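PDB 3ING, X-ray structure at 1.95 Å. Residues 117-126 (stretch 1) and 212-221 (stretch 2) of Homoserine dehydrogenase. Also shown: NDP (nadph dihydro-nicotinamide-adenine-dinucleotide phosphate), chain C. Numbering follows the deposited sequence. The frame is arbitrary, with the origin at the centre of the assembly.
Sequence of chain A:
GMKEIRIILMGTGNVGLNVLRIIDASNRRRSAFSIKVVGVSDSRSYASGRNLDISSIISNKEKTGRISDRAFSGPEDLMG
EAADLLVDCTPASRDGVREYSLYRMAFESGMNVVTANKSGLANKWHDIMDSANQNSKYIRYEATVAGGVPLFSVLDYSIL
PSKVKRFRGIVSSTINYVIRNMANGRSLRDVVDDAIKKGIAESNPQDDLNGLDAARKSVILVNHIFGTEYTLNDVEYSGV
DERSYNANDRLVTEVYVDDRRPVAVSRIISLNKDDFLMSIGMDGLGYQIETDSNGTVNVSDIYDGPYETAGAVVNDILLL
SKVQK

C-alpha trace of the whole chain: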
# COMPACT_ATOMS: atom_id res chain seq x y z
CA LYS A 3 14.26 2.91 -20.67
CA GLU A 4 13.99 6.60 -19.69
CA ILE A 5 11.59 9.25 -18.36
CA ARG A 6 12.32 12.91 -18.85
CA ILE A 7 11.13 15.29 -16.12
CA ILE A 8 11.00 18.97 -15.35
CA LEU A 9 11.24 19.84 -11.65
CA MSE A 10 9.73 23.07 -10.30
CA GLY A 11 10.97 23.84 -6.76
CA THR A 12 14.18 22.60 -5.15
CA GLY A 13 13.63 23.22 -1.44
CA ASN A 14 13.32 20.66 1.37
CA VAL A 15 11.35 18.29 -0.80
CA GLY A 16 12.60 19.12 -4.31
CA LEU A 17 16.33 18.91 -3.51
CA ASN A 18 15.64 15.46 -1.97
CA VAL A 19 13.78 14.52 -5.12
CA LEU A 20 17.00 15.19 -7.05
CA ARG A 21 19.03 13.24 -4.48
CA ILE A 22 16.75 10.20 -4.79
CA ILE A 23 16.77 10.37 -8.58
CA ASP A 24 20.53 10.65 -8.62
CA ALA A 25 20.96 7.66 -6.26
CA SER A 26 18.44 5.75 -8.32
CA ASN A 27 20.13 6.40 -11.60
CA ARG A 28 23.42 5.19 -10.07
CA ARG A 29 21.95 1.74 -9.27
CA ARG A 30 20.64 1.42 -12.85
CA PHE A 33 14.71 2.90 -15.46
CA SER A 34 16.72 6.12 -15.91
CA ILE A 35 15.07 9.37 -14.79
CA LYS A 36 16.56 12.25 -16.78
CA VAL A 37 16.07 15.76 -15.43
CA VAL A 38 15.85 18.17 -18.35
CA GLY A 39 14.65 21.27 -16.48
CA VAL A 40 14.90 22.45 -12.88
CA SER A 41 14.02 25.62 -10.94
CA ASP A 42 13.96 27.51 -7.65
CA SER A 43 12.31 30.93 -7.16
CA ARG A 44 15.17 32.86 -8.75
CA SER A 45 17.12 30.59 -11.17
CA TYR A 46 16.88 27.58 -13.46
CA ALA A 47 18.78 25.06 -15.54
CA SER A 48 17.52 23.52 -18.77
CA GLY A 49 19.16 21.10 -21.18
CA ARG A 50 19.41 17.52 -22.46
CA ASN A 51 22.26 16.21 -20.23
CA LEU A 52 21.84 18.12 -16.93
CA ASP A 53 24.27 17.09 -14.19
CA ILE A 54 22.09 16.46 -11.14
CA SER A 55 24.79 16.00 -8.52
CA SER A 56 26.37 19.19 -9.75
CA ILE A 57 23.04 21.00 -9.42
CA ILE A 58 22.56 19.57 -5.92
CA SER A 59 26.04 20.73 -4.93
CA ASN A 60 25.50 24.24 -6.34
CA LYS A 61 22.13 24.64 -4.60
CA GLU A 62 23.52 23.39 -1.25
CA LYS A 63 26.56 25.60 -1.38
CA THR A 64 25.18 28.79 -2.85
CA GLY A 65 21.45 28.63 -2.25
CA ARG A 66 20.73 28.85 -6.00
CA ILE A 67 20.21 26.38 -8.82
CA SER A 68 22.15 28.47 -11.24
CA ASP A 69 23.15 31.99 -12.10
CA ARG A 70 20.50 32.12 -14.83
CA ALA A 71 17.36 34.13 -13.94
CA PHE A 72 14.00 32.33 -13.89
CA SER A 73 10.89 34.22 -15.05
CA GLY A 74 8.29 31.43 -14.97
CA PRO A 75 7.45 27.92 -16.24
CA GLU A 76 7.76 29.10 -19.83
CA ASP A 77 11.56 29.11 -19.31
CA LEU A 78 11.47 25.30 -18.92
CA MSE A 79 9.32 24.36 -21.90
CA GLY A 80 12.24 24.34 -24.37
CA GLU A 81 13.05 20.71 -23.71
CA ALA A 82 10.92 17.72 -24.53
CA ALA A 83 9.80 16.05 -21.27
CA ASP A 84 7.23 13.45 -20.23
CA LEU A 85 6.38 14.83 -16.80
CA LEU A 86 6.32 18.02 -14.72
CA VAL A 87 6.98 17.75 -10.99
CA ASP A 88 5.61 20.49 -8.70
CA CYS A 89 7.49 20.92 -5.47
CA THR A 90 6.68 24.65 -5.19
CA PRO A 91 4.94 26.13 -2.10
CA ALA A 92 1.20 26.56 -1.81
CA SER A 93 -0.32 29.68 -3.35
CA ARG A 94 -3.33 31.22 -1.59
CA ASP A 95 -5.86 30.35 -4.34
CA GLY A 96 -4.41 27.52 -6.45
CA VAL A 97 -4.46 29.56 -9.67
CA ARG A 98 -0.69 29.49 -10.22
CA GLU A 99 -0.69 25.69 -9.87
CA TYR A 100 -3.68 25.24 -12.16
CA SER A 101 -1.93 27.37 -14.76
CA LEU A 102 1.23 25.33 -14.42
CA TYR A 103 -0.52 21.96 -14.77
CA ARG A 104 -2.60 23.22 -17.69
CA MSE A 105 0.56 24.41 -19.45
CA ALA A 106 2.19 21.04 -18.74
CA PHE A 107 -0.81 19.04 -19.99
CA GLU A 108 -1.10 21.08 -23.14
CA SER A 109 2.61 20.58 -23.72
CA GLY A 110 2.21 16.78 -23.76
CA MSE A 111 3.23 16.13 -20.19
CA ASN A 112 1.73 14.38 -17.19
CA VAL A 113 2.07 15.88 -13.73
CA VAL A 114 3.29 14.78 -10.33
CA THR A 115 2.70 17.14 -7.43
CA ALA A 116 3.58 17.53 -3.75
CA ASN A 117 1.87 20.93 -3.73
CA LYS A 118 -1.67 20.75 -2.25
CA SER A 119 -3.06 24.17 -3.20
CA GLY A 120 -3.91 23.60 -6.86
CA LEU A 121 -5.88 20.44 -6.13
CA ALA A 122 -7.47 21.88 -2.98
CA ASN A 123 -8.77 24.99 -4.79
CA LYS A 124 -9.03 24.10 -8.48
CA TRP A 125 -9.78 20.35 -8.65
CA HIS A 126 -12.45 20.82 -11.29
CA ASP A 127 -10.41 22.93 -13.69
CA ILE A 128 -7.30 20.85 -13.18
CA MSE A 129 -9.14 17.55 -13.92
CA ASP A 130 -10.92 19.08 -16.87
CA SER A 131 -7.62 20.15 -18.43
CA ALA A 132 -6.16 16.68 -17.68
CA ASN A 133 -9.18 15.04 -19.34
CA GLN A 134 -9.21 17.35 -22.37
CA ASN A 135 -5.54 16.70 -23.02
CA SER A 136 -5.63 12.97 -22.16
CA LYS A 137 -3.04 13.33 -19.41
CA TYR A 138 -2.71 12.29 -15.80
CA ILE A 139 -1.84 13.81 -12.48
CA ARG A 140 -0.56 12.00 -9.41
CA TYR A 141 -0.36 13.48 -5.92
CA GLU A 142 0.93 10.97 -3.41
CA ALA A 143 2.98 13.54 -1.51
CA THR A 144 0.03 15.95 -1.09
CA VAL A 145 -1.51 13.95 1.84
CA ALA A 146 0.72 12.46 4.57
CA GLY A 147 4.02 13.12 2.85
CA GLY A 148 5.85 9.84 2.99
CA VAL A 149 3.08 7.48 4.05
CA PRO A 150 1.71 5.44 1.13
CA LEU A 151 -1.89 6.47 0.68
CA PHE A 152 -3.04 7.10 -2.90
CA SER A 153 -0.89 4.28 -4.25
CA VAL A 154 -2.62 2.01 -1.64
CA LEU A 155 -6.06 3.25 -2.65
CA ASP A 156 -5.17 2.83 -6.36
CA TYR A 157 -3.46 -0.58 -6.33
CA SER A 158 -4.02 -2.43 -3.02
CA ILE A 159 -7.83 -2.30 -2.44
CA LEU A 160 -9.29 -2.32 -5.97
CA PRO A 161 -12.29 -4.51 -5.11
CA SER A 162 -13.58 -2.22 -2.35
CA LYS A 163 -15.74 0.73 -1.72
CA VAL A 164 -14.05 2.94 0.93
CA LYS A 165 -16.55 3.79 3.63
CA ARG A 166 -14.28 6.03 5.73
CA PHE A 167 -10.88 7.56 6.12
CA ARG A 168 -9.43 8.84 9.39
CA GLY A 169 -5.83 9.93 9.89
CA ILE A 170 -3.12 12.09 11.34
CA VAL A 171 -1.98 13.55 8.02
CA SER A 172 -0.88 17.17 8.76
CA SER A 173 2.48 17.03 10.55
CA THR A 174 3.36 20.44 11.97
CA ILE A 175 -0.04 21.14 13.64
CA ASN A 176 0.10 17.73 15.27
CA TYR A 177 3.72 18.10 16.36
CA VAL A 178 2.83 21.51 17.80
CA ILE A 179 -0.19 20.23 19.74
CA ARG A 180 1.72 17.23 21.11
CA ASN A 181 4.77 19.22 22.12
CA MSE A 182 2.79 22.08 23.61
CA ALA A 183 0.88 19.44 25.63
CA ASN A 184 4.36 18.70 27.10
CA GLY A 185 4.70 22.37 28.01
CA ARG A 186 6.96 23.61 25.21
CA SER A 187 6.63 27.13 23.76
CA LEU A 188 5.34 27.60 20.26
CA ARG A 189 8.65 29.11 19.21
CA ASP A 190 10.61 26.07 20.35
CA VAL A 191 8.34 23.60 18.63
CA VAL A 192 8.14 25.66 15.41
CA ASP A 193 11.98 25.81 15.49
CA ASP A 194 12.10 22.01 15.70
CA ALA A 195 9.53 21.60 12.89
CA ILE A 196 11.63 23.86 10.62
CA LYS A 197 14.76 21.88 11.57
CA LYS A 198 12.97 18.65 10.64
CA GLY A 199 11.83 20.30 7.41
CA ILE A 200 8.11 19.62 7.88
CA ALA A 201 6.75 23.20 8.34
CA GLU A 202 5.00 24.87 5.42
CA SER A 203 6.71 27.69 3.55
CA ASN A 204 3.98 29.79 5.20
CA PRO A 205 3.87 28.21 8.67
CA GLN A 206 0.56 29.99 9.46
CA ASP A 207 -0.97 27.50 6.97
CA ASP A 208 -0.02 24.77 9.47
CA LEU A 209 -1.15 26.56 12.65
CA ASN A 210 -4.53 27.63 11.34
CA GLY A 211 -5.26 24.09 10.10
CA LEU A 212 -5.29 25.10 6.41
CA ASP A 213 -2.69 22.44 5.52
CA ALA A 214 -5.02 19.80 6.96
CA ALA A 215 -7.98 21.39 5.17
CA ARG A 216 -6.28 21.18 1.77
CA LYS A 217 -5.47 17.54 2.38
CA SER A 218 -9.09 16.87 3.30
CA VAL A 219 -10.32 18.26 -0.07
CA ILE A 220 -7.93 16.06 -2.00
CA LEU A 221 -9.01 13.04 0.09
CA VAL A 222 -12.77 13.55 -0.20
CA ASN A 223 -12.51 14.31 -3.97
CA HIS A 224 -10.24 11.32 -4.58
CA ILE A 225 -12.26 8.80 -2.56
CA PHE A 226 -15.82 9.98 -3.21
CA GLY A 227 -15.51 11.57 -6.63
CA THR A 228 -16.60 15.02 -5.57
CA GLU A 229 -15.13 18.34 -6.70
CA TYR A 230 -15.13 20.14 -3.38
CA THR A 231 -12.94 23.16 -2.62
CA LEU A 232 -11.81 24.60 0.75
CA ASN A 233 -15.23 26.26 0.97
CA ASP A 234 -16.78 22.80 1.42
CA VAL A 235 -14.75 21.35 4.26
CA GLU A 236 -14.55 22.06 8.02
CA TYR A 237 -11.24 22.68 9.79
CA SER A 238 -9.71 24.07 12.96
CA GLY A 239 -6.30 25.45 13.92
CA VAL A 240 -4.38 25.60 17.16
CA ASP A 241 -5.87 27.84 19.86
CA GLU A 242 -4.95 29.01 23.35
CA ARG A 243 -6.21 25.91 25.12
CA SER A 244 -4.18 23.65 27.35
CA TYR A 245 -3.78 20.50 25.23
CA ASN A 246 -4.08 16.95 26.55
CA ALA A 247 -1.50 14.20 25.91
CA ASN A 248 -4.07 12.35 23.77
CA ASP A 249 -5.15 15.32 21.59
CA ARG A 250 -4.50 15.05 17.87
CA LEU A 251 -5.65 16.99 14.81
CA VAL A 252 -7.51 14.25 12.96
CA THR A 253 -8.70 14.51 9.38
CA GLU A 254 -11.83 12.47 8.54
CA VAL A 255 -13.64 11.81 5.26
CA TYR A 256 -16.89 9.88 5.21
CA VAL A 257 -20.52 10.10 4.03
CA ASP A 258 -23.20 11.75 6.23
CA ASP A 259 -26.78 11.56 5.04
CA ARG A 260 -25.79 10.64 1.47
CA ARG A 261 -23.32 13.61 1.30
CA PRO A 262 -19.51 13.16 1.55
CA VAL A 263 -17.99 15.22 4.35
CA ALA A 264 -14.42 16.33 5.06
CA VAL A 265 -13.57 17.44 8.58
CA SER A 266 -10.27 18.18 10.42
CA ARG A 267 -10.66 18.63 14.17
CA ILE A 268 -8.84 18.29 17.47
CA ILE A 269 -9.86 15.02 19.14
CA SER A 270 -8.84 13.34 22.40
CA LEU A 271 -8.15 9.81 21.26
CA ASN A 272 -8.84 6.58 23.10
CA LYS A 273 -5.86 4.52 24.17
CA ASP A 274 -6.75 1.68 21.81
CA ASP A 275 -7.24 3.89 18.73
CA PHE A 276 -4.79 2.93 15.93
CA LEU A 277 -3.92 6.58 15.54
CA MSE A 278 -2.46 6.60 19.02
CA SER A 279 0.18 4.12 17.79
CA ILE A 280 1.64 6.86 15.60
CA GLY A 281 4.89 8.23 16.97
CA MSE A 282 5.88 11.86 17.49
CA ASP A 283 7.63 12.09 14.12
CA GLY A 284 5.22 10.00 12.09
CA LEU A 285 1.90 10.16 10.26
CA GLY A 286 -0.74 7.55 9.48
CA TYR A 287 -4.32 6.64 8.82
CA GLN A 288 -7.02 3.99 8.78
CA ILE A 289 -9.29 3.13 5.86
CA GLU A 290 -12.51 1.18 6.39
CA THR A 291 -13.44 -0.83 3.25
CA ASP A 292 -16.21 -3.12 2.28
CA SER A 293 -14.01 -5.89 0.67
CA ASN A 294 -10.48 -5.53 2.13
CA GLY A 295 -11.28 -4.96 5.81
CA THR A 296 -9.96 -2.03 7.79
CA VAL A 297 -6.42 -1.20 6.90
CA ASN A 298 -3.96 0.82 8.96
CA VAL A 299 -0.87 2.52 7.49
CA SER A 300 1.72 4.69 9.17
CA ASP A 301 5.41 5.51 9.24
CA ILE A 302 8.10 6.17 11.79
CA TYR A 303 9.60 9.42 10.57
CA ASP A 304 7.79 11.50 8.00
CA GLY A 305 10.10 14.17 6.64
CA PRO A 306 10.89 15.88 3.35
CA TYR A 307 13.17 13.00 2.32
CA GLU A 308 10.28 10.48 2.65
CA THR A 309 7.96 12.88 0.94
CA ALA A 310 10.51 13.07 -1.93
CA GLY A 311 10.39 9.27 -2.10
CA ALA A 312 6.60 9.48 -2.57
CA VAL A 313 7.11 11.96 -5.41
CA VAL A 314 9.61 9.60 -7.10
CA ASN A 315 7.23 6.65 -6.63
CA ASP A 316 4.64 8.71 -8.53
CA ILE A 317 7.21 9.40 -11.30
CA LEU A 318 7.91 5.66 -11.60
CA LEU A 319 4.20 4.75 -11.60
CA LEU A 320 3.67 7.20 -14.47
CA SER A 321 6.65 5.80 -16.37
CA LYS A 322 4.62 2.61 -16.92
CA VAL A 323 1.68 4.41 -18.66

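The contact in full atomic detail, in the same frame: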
# COMPACT_ATOMS: atom_id res chain seq x y z
N ASN A 117 2.56 19.69 -4.09
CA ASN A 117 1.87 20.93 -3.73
C ASN A 117 0.36 20.66 -3.66
O ASN A 117 -0.20 20.09 -4.58
CB ASN A 117 2.27 22.01 -4.75
CG ASN A 117 1.47 23.32 -4.61
OD1 ASN A 117 0.32 23.29 -4.29
ND2 ASN A 117 2.10 24.45 -4.90
N LYS A 118 -0.27 21.04 -2.54
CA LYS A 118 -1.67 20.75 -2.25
C LYS A 118 -2.64 21.82 -2.69
O LYS A 118 -3.85 21.57 -2.72
CB LYS A 118 -1.83 20.58 -0.73
CG LYS A 118 -0.86 19.54 -0.23
CD LYS A 118 -0.55 19.65 1.25
CE LYS A 118 0.83 19.03 1.53
NZ LYS A 118 1.26 19.22 2.95
N SER A 119 -2.14 23.01 -3.00
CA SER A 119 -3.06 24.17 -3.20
C SER A 119 -3.85 24.14 -4.51
O SER A 119 -5.02 24.52 -4.55
CB SER A 119 -2.26 25.45 -3.14
OG SER A 119 -3.11 26.58 -3.20
N GLY A 120 -3.21 23.72 -5.58
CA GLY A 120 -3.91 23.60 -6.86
C GLY A 120 -5.08 22.65 -6.75
O GLY A 120 -6.18 23.01 -7.03
N LEU A 121 -4.83 21.43 -6.26
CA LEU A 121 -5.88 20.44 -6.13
C LEU A 121 -6.91 20.80 -5.09
O LEU A 121 -8.07 20.44 -5.23
CB LEU A 121 -5.26 19.07 -5.79
CG LEU A 121 -4.37 18.46 -6.89
CD1 LEU A 121 -3.65 17.21 -6.39
CD2 LEU A 121 -5.21 18.18 -8.17
N ALA A 122 -6.52 21.51 -4.04
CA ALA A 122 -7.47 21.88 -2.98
C ALA A 122 -8.44 23.01 -3.39
O ALA A 122 -9.55 23.09 -2.86
CB ALA A 122 -6.72 22.23 -1.68
N ASN A 123 -8.02 23.83 -4.34
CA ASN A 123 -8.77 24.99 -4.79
C ASN A 123 -9.38 24.86 -6.17
O ASN A 123 -10.44 25.44 -6.44
CB ASN A 123 -7.82 26.20 -4.78
CG ASN A 123 -7.46 26.65 -3.37
OD1 ASN A 123 -8.31 27.15 -2.66
ND2 ASN A 123 -6.20 26.53 -3.00
N LYS A 124 -8.72 24.12 -7.06
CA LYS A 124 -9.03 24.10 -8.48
C LYS A 124 -9.12 22.67 -9.05
O LYS A 124 -8.77 22.42 -10.21
CB LYS A 124 -7.97 24.90 -9.24
CG LYS A 124 -7.80 26.38 -8.82
CD LYS A 124 -8.17 27.39 -9.86
CE LYS A 124 -9.40 27.02 -10.66
NZ LYS A 124 -10.21 28.17 -11.07
N TRP A 125 -9.67 21.76 -8.26
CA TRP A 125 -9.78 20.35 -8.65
C TRP A 125 -10.50 20.23 -9.97
O TRP A 125 -10.04 19.54 -10.88
CB TRP A 125 -10.58 19.58 -7.60
CG TRP A 125 -10.71 18.14 -7.87
CD1 TRP A 125 -11.62 17.53 -8.69
CD2 TRP A 125 -9.89 17.10 -7.33
NE1 TRP A 125 -11.41 16.18 -8.68
CE2 TRP A 125 -10.36 15.89 -7.86
CE3 TRP A 125 -8.79 17.08 -6.46
CZ2 TRP A 125 -9.77 14.67 -7.56
CZ3 TRP A 125 -8.21 15.86 -6.15
CH2 TRP A 125 -8.71 14.67 -6.70
N HIS A 126 -11.62 20.91 -10.09
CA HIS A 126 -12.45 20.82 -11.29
C HIS A 126 -11.70 21.23 -12.55
O HIS A 126 -11.67 20.50 -13.53
CB HIS A 126 -13.74 21.64 -11.15
CG HIS A 126 -14.51 21.74 -12.43
ND1 HIS A 126 -15.42 20.77 -12.83
CD2 HIS A 126 -14.46 22.65 -13.44
CE1 HIS A 126 -15.91 21.10 -14.02
NE2 HIS A 126 -15.32 22.21 -14.43
N LEU A 212 -5.09 25.03 7.86
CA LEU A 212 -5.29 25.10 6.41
C LEU A 212 -4.57 23.97 5.67
O LEU A 212 -5.09 23.44 4.71
CB LEU A 212 -4.82 26.45 5.87
CG LEU A 212 -5.18 26.82 4.43
CD1 LEU A 212 -6.67 26.65 4.16
CD2 LEU A 212 -4.76 28.32 4.16
N ASP A 213 -3.39 23.59 6.12
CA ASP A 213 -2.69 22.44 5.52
C ASP A 213 -3.58 21.22 5.62
O ASP A 213 -3.79 20.50 4.66
CB ASP A 213 -1.35 22.20 6.20
CG ASP A 213 -0.60 20.96 5.65
OD1 ASP A 213 -0.14 20.99 4.50
OD2 ASP A 213 -0.46 19.96 6.39
N ALA A 214 -4.12 20.95 6.81
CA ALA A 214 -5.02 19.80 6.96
C ALA A 214 -6.26 19.93 6.06
O ALA A 214 -6.74 18.94 5.49
CB ALA A 214 -5.45 19.66 8.43
N ALA A 215 -6.79 21.15 5.96
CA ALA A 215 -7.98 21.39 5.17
C ALA A 215 -7.74 21.04 3.72
O ALA A 215 -8.58 20.41 3.12
CB ALA A 215 -8.48 22.82 5.30
N ARG A 216 -6.60 21.46 3.16
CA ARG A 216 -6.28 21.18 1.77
C ARG A 216 -6.22 19.69 1.55
O ARG A 216 -6.74 19.17 0.58
CB ARG A 216 -4.94 21.83 1.37
CG ARG A 216 -4.99 23.37 1.28
CD ARG A 216 -3.56 23.86 1.21
NE ARG A 216 -3.49 25.31 1.08
CZ ARG A 216 -2.49 26.05 1.59
NH1 ARG A 216 -1.54 25.50 2.36
NH2 ARG A 216 -2.51 27.34 1.44
N LYS A 217 -5.60 18.99 2.49
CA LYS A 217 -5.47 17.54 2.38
C LYS A 217 -6.86 16.91 2.39
O LYS A 217 -7.10 15.97 1.68
CB LYS A 217 -4.59 16.97 3.51
CG LYS A 217 -3.17 17.46 3.49
CD LYS A 217 -2.34 16.87 4.64
CE LYS A 217 -0.89 17.37 4.57
NZ LYS A 217 -0.11 16.80 3.44
N SER A 218 -7.78 17.47 3.17
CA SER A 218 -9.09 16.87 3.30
C SER A 218 -9.90 16.98 2.01
O SER A 218 -10.74 16.11 1.75
CB SER A 218 -9.89 17.49 4.48
OG SER A 218 -10.39 18.81 4.22
N VAL A 219 -9.65 18.05 1.24
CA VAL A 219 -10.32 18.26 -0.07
C VAL A 219 -9.84 17.20 -1.04
O VAL A 219 -10.62 16.59 -1.74
CB VAL A 219 -10.02 19.64 -0.67
CG1 VAL A 219 -10.55 19.75 -2.09
CG2 VAL A 219 -10.58 20.74 0.22
N ILE A 220 -8.53 17.03 -1.10
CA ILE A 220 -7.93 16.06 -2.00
C ILE A 220 -8.45 14.66 -1.66
O ILE A 220 -8.83 13.90 -2.55
CB ILE A 220 -6.38 16.13 -1.94
CG1 ILE A 220 -5.93 17.52 -2.38
CG2 ILE A 220 -5.71 14.97 -2.80
CD1 ILE A 220 -4.47 17.81 -2.13
N LEU A 221 -8.51 14.35 -0.36
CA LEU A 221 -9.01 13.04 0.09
C LEU A 221 -10.47 12.80 -0.27
O LEU A 221 -10.79 11.77 -0.86
CB LEU A 221 -8.83 12.88 1.62
CG LEU A 221 -7.44 12.63 2.17
CD1 LEU A 221 -7.44 12.91 3.69
CD2 LEU A 221 -6.97 11.21 1.85
PA NDP C . 10.40 24.98 0.36
O1A NDP C . 11.50 24.41 1.16
O2A NDP C . 9.96 26.35 0.72
O5B NDP C . 10.79 25.00 -1.20
C5B NDP C . 10.01 25.58 -2.23
C4B NDP C . 10.81 25.63 -3.52
O4B NDP C . 10.10 26.29 -4.54
C3B NDP C . 12.10 26.45 -3.38
O3B NDP C . 13.07 26.03 -4.31
C2B NDP C . 11.64 27.83 -3.70
O2B NDP C . 12.66 28.69 -4.13
C1B NDP C . 10.73 27.53 -4.86
N9A NDP C . 9.71 28.53 -5.12
C8A NDP C . 9.04 29.37 -4.27
N7A NDP C . 8.12 30.06 -5.02
C5A NDP C . 8.21 29.66 -6.29
C6A NDP C . 7.52 30.06 -7.41
N6A NDP C . 6.40 30.76 -7.29
N1A NDP C . 7.85 29.44 -8.56
C2A NDP C . 8.85 28.49 -8.66
N3A NDP C . 9.55 28.06 -7.55
C4A NDP C . 9.19 28.68 -6.38
O3 NDP C . 9.13 23.99 0.41
PN NDP C . 9.16 22.41 0.72
O1N NDP C . 9.26 22.20 2.19
O2N NDP C . 10.18 21.81 -0.20
O5D NDP C . 7.67 21.93 0.28
C5D NDP C . 7.42 21.96 -1.13
C4D NDP C . 5.98 21.52 -1.39
O4D NDP C . 5.85 20.20 -0.89
C3D NDP C . 4.95 22.33 -0.66
O3D NDP C . 3.82 22.67 -1.48
C2D NDP C . 4.56 21.47 0.53
O2D NDP C . 3.26 21.72 0.98
C1D NDP C . 4.71 20.09 -0.05
N1N NDP C . 4.89 19.05 0.95
C2N NDP C . 5.92 19.14 1.85
C3N NDP C . 6.03 18.29 2.93
C7N NDP C . 7.25 18.36 3.77
O7N NDP C . 7.70 17.16 4.28
N7N NDP C . 7.95 19.47 3.93
C4N NDP C . 5.22 17.00 3.00
C5N NDP C . 4.15 16.98 1.95
C6N NDP C . 4.03 17.97 0.98
P2B NDP C . 14.01 28.95 -3.30
O1X NDP C . 14.59 30.09 -4.10
O2X NDP C . 14.87 27.66 -3.13
O3X NDP C . 13.52 29.39 -1.96
O HOH W 1 -4.73 27.11 -0.60

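Stretch 2 is helical throughout, and its axis passes 8.3 Å from that of helix 119-126 at an angle of 47°. The backbones come nearest where Ala-122 CA lies 4.9 Å from Arg-216 CA.

Asp-213 makes the one salt bridge of the contact. Its CA-to-CB bond points sideways, but with chi1 at 177° (t) the carboxylate reaches Lys-118, whose NZ donates to Asp-213 OD1 at 2.7 Å. Lys-118 gets there with chi2 to chi4 all t; the same extension brings its CE to 3.4 Å from C6N of the NADPH, so the amino end of Lys-118 lies beside the nicotinamide ring, with Asp-213 on the lysine but farther from the ring.

Arg-216 points toward stretch 1 and packs through its aliphatic base: its CB is 3.6 Å from Ala-122 CB and 4.0 Å from Lys-118 CB. Farther out, Arg-216 NE donates to water 1 at 2.8 Å, and Asn-123 ND2 donates to the same water at 2.9 Å, so the water links Asn-123 and Arg-216, two side chains that do not touch each other. Asn-123 ND2 also donates to Ser-119 O (2.8 Å).

Lys-217 NZ approaches Lys-118 NZ to 2.8 Å. Both are donors, so this is a close approach of like groups and not a hydrogen bond; Asp-213 OD1 provides a counter-charge to Lys-118.

Val-219 points toward stretch 1, placing Val-219 CG1 3.6 Å from Ala-122 O, with Val-219 CB 4.3 Å from Ala-122 CB. Ile-220 starts sideways, yet its m, t rotamer carries the side chain back into the contact, where it covers several neighbours: Ile-220 CG1 to Leu-121 CB is 3.8 Å, Ile-220 CD1 to Lys-118 CB 4.1 Å, and Ile-220 CG2 to Trp-125 CZ3 4.3 Å. These distances indicate apolar packing.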